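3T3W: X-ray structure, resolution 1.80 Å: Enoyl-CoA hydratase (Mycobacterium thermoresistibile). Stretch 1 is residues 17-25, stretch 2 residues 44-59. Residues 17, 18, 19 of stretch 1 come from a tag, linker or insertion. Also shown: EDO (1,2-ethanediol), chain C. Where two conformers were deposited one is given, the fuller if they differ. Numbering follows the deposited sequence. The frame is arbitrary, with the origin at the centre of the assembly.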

# COMPACT_ATOMS: atom_id res chain seq x y z
N ARG F 17 -2.93 13.46 43.25
CA ARG F 17 -2.10 13.74 42.04
C ARG F 17 -1.82 15.26 42.01
O ARG F 17 -2.63 16.05 42.49
CB ARG F 17 -2.84 13.35 40.75
N THR F 18 -0.72 15.64 41.39
CA THR F 18 -0.43 17.08 41.15
C THR F 18 -1.04 17.53 39.84
O THR F 18 -0.89 16.84 38.83
CB THR F 18 1.09 17.33 41.14
OG1 THR F 18 1.63 16.89 42.39
CG2 THR F 18 1.36 18.82 40.97
N GLU F 19 -1.78 18.64 39.85
CA GLU F 19 -2.35 19.21 38.61
C GLU F 19 -1.67 20.54 38.40
O GLU F 19 -1.52 21.32 39.35
CB GLU F 19 -3.83 19.41 38.78
CG GLU F 19 -4.54 18.10 39.01
CD GLU F 19 -5.99 18.31 39.32
OE1 GLU F 19 -6.63 19.09 38.57
OE2 GLU F 19 -6.45 17.78 40.35
N MET F 20 -1.19 20.78 37.19
CA MET F 20 -0.39 21.97 36.94
C MET F 20 -0.96 22.67 35.73
O MET F 20 -1.34 23.84 35.84
CB MET F 20 1.09 21.60 36.76
CG MET F 20 2.02 22.73 36.34
SD MET F 20 2.22 23.95 37.65
CE MET F 20 3.21 25.18 36.76
N TYR F 21 -1.00 21.98 34.60
CA TYR F 21 -1.37 22.60 33.31
C TYR F 21 -2.69 22.10 32.70
O TYR F 21 -3.14 22.64 31.68
CB TYR F 21 -0.30 22.31 32.28
CG TYR F 21 1.05 22.91 32.55
CD1 TYR F 21 1.19 24.28 32.69
CD2 TYR F 21 2.15 22.10 32.74
CE1 TYR F 21 2.44 24.83 32.93
CE2 TYR F 21 3.41 22.63 33.01
CZ TYR F 21 3.55 24.00 33.09
OH TYR F 21 4.79 24.54 33.33
N ILE F 22 -3.23 21.04 33.26
CA ILE F 22 -4.39 20.33 32.65
C ILE F 22 -5.51 20.23 33.68
O ILE F 22 -5.27 19.78 34.82
CB ILE F 22 -4.01 18.90 32.20
CG1 ILE F 22 -2.88 18.92 31.16
CG2 ILE F 22 -5.26 18.15 31.64
CD1 ILE F 22 -3.20 19.70 29.87
N ASP F 23 -6.72 20.66 33.31
CA ASP F 23 -7.91 20.42 34.13
C ASP F 23 -8.63 19.20 33.57
O ASP F 23 -8.63 18.99 32.37
CB ASP F 23 -8.83 21.65 34.11
CG ASP F 23 -8.39 22.70 35.08
OD1 ASP F 23 -8.02 22.33 36.21
OD2 ASP F 23 -8.41 23.89 34.71
N TYR F 24 -9.23 18.41 34.45
CA TYR F 24 -9.86 17.16 34.05
C TYR F 24 -11.16 17.01 34.82
O TYR F 24 -11.17 17.10 36.05
CB TYR F 24 -8.94 15.99 34.36
CG TYR F 24 -9.45 14.64 33.99
CD1 TYR F 24 -9.29 14.14 32.73
CD2 TYR F 24 -10.05 13.82 34.94
CE1 TYR F 24 -9.73 12.87 32.39
CE2 TYR F 24 -10.50 12.55 34.62
CZ TYR F 24 -10.33 12.07 33.34
OH TYR F 24 -10.84 10.83 33.03
N ASP F 25 -12.25 16.76 34.11
CA ASP F 25 -13.59 16.62 34.75
C ASP F 25 -14.29 15.45 34.09
O ASP F 25 -14.25 15.34 32.87
CB ASP F 25 -14.47 17.87 34.48
CG ASP F 25 -15.96 17.66 34.86
OD1 ASP F 25 -16.18 17.76 36.08
OD2 ASP F 25 -16.89 17.37 34.01
N GLN F 44 3.11 24.33 24.59
CA GLN F 44 3.27 23.00 25.15
C GLN F 44 4.72 22.71 25.52
O GLN F 44 5.56 22.56 24.64
CB GLN F 44 2.85 21.97 24.11
CG GLN F 44 1.45 22.19 23.54
CD GLN F 44 1.30 21.45 22.23
OE1 GLN F 44 1.86 20.36 22.06
NE2 GLN F 44 0.61 22.07 21.26
N ASN F 45 5.02 22.63 26.81
CA ASN F 45 6.32 22.17 27.26
C ASN F 45 6.23 20.67 27.56
O ASN F 45 5.15 20.10 27.50
CB ASN F 45 6.84 23.00 28.46
CG ASN F 45 5.94 22.97 29.69
OD1 ASN F 45 5.03 22.13 29.82
ND2 ASN F 45 6.22 23.90 30.62
N PRO F 46 7.37 20.02 27.81
CA PRO F 46 7.28 18.56 28.05
C PRO F 46 6.36 18.15 29.20
O PRO F 46 5.62 17.12 29.06
CB PRO F 46 8.74 18.17 28.26
CG PRO F 46 9.50 19.14 27.41
CD PRO F 46 8.78 20.44 27.64
N GLU F 47 6.36 18.90 30.31
CA GLU F 47 5.50 18.59 31.42
C GLU F 47 4.02 18.68 31.02
O GLU F 47 3.22 17.81 31.37
CB GLU F 47 5.76 19.46 32.65
CG GLU F 47 4.82 19.10 33.82
CD GLU F 47 5.04 19.93 35.07
OE1 GLU F 47 6.08 20.65 35.12
OE2 GLU F 47 4.16 19.81 35.98
N LEU F 48 3.64 19.75 30.30
CA LEU F 48 2.25 19.83 29.85
C LEU F 48 1.84 18.59 29.04
O LEU F 48 0.79 18.03 29.22
CB LEU F 48 2.02 21.12 29.05
CG LEU F 48 0.58 21.40 28.59
CD1 LEU F 48 0.32 22.91 28.50
CD2 LEU F 48 0.27 20.67 27.27
N LEU F 49 2.70 18.18 28.13
CA LEU F 49 2.40 17.03 27.27
C LEU F 49 2.33 15.72 28.07
O LEU F 49 1.44 14.90 27.84
CB LEU F 49 3.43 16.95 26.15
CG LEU F 49 3.25 18.01 25.06
CD1 LEU F 49 4.46 18.03 24.11
CD2 LEU F 49 1.98 17.76 24.28
N ASP F 50 3.22 15.56 29.04
CA ASP F 50 3.12 14.39 29.95
C ASP F 50 1.80 14.39 30.73
O ASP F 50 1.15 13.35 30.87
CB ASP F 50 4.28 14.34 30.95
CG ASP F 50 5.63 14.08 30.30
OD1 ASP F 50 5.70 13.67 29.13
OD2 ASP F 50 6.64 14.34 31.02
N GLU F 51 1.39 15.56 31.20
CA GLU F 51 0.17 15.68 31.96
C GLU F 51 -1.07 15.43 31.07
O GLU F 51 -2.07 14.78 31.48
CB GLU F 51 0.14 17.06 32.64
CG GLU F 51 -0.90 17.23 33.67
CD GLU F 51 -0.90 18.59 34.40
OE1 GLU F 51 0.06 19.38 34.23
OE2 GLU F 51 -1.90 18.84 35.12
N LEU F 52 -1.00 15.94 29.85
CA LEU F 52 -2.08 15.74 28.88
C LEU F 52 -2.19 14.26 28.52
O LEU F 52 -3.30 13.69 28.45
CB LEU F 52 -1.78 16.56 27.61
CG LEU F 52 -2.76 16.47 26.42
CD1 LEU F 52 -4.22 16.74 26.90
CD2 LEU F 52 -2.42 17.42 25.26
N ASP F 53 -1.04 13.62 28.29
CA ASP F 53 -1.04 12.17 28.03
C ASP F 53 -1.68 11.36 29.18
O ASP F 53 -2.48 10.42 28.96
CB ASP F 53 0.37 11.66 27.76
CG ASP F 53 0.38 10.22 27.31
OD1 ASP F 53 -0.32 9.85 26.32
OD2 ASP F 53 1.06 9.44 27.97
N ALA F 54 -1.37 11.76 30.41
CA ALA F 54 -1.94 11.09 31.57
C ALA F 54 -3.46 11.23 31.61
O ALA F 54 -4.17 10.31 32.01
CB ALA F 54 -1.30 11.62 32.88
N ALA F 55 -3.96 12.41 31.23
CA ALA F 55 -5.39 12.71 31.19
C ALA F 55 -6.09 11.84 30.13
O ALA F 55 -7.17 11.27 30.37
CB ALA F 55 -5.61 14.21 30.87
N TRP F 56 -5.50 11.71 28.94
CA TRP F 56 -6.05 10.82 27.92
C TRP F 56 -6.12 9.39 28.43
O TRP F 56 -7.12 8.70 28.23
CB TRP F 56 -5.20 10.85 26.67
CG TRP F 56 -5.52 11.97 25.72
CD1 TRP F 56 -4.94 13.22 25.63
CD2 TRP F 56 -6.48 11.89 24.60
NE1 TRP F 56 -5.48 13.92 24.57
CE2 TRP F 56 -6.41 13.15 23.91
CE3 TRP F 56 -7.35 10.92 24.14
CZ2 TRP F 56 -7.19 13.43 22.79
CZ3 TRP F 56 -8.13 11.18 23.01
CH2 TRP F 56 -8.06 12.41 22.35
N THR F 57 -5.07 8.95 29.09
CA THR F 57 -5.04 7.60 29.66
C THR F 57 -6.11 7.42 30.72
O THR F 57 -6.85 6.41 30.74
CB THR F 57 -3.64 7.28 30.20
OG1 THR F 57 -2.74 7.18 29.09
CG2 THR F 57 -3.67 5.95 31.01
N ARG F 58 -6.27 8.42 31.57
CA ARG F 58 -7.27 8.36 32.64
C ARG F 58 -8.68 8.16 32.04
O ARG F 58 -9.48 7.28 32.47
CB ARG F 58 -7.20 9.65 33.47
CG ARG F 58 -7.86 9.59 34.84
CD ARG F 58 -7.11 10.44 35.88
NE ARG F 58 -7.02 11.79 35.45
CZ ARG F 58 -5.93 12.50 35.11
NH1 ARG F 58 -6.13 13.73 34.68
NH2 ARG F 58 -4.65 12.07 35.21
N ALA F 59 -8.96 8.95 31.00
CA ALA F 59 -10.26 8.88 30.32
C ALA F 59 -10.48 7.56 29.59
O ALA F 59 -11.59 6.97 29.61
CB ALA F 59 -10.34 10.01 29.31
C1 EDO C . 6.98 27.76 32.90
O1 EDO C . 6.38 28.80 32.13
C2 EDO C . 6.18 27.49 34.18
O2 EDO C . 4.79 27.21 33.88

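Helix 46-59 runs nearly parallel to strand 22-25, with 10° between their directions and 9.0 Å between their axes. Asn 45, just before the helix, serves both stretches. Its OD1 accepts from Leu 48 N at 2.8 Å and caps the helix. Its ND2 donates to Tyr 21 OH at 3.1 Å. Tyr 21 OH also hydrogen-bonds O2 of the ethanediol, at 2.7 Å.

Glu 47 is extended and lies beside Met 20 and the Tyr 21 ring. Leu 48 packs its CB against Tyr 21 CD2, 3.8 Å away.

Glu 51 is the polar centre of the contact. Its carboxylate meets three successive backbone amides. OE2 accepts from Met 20 N at 2.9 Å, almost linearly, and OE1 accepts from Tyr 21 N at 2.8 Å. A weak bond joins Ile 22 N to OE2 at 3.2 Å. The chain leading into the strand is thus tied to the helix.

Leu 52 CB lies 4.1 Å from Ile 22 CD1. Ala 55 CB sits 4.0 Å from Ile 22 CG2 and 4.1 Å from Tyr 24 CD1, so its small side chain touches both residues.

Arg 58 places its guanidinium over one face of Tyr 24, a cation-pi contact with CZ 4.3 Å from the ring centroid. Ala 59 CB packs 4.2 Å from Tyr 24 CE1.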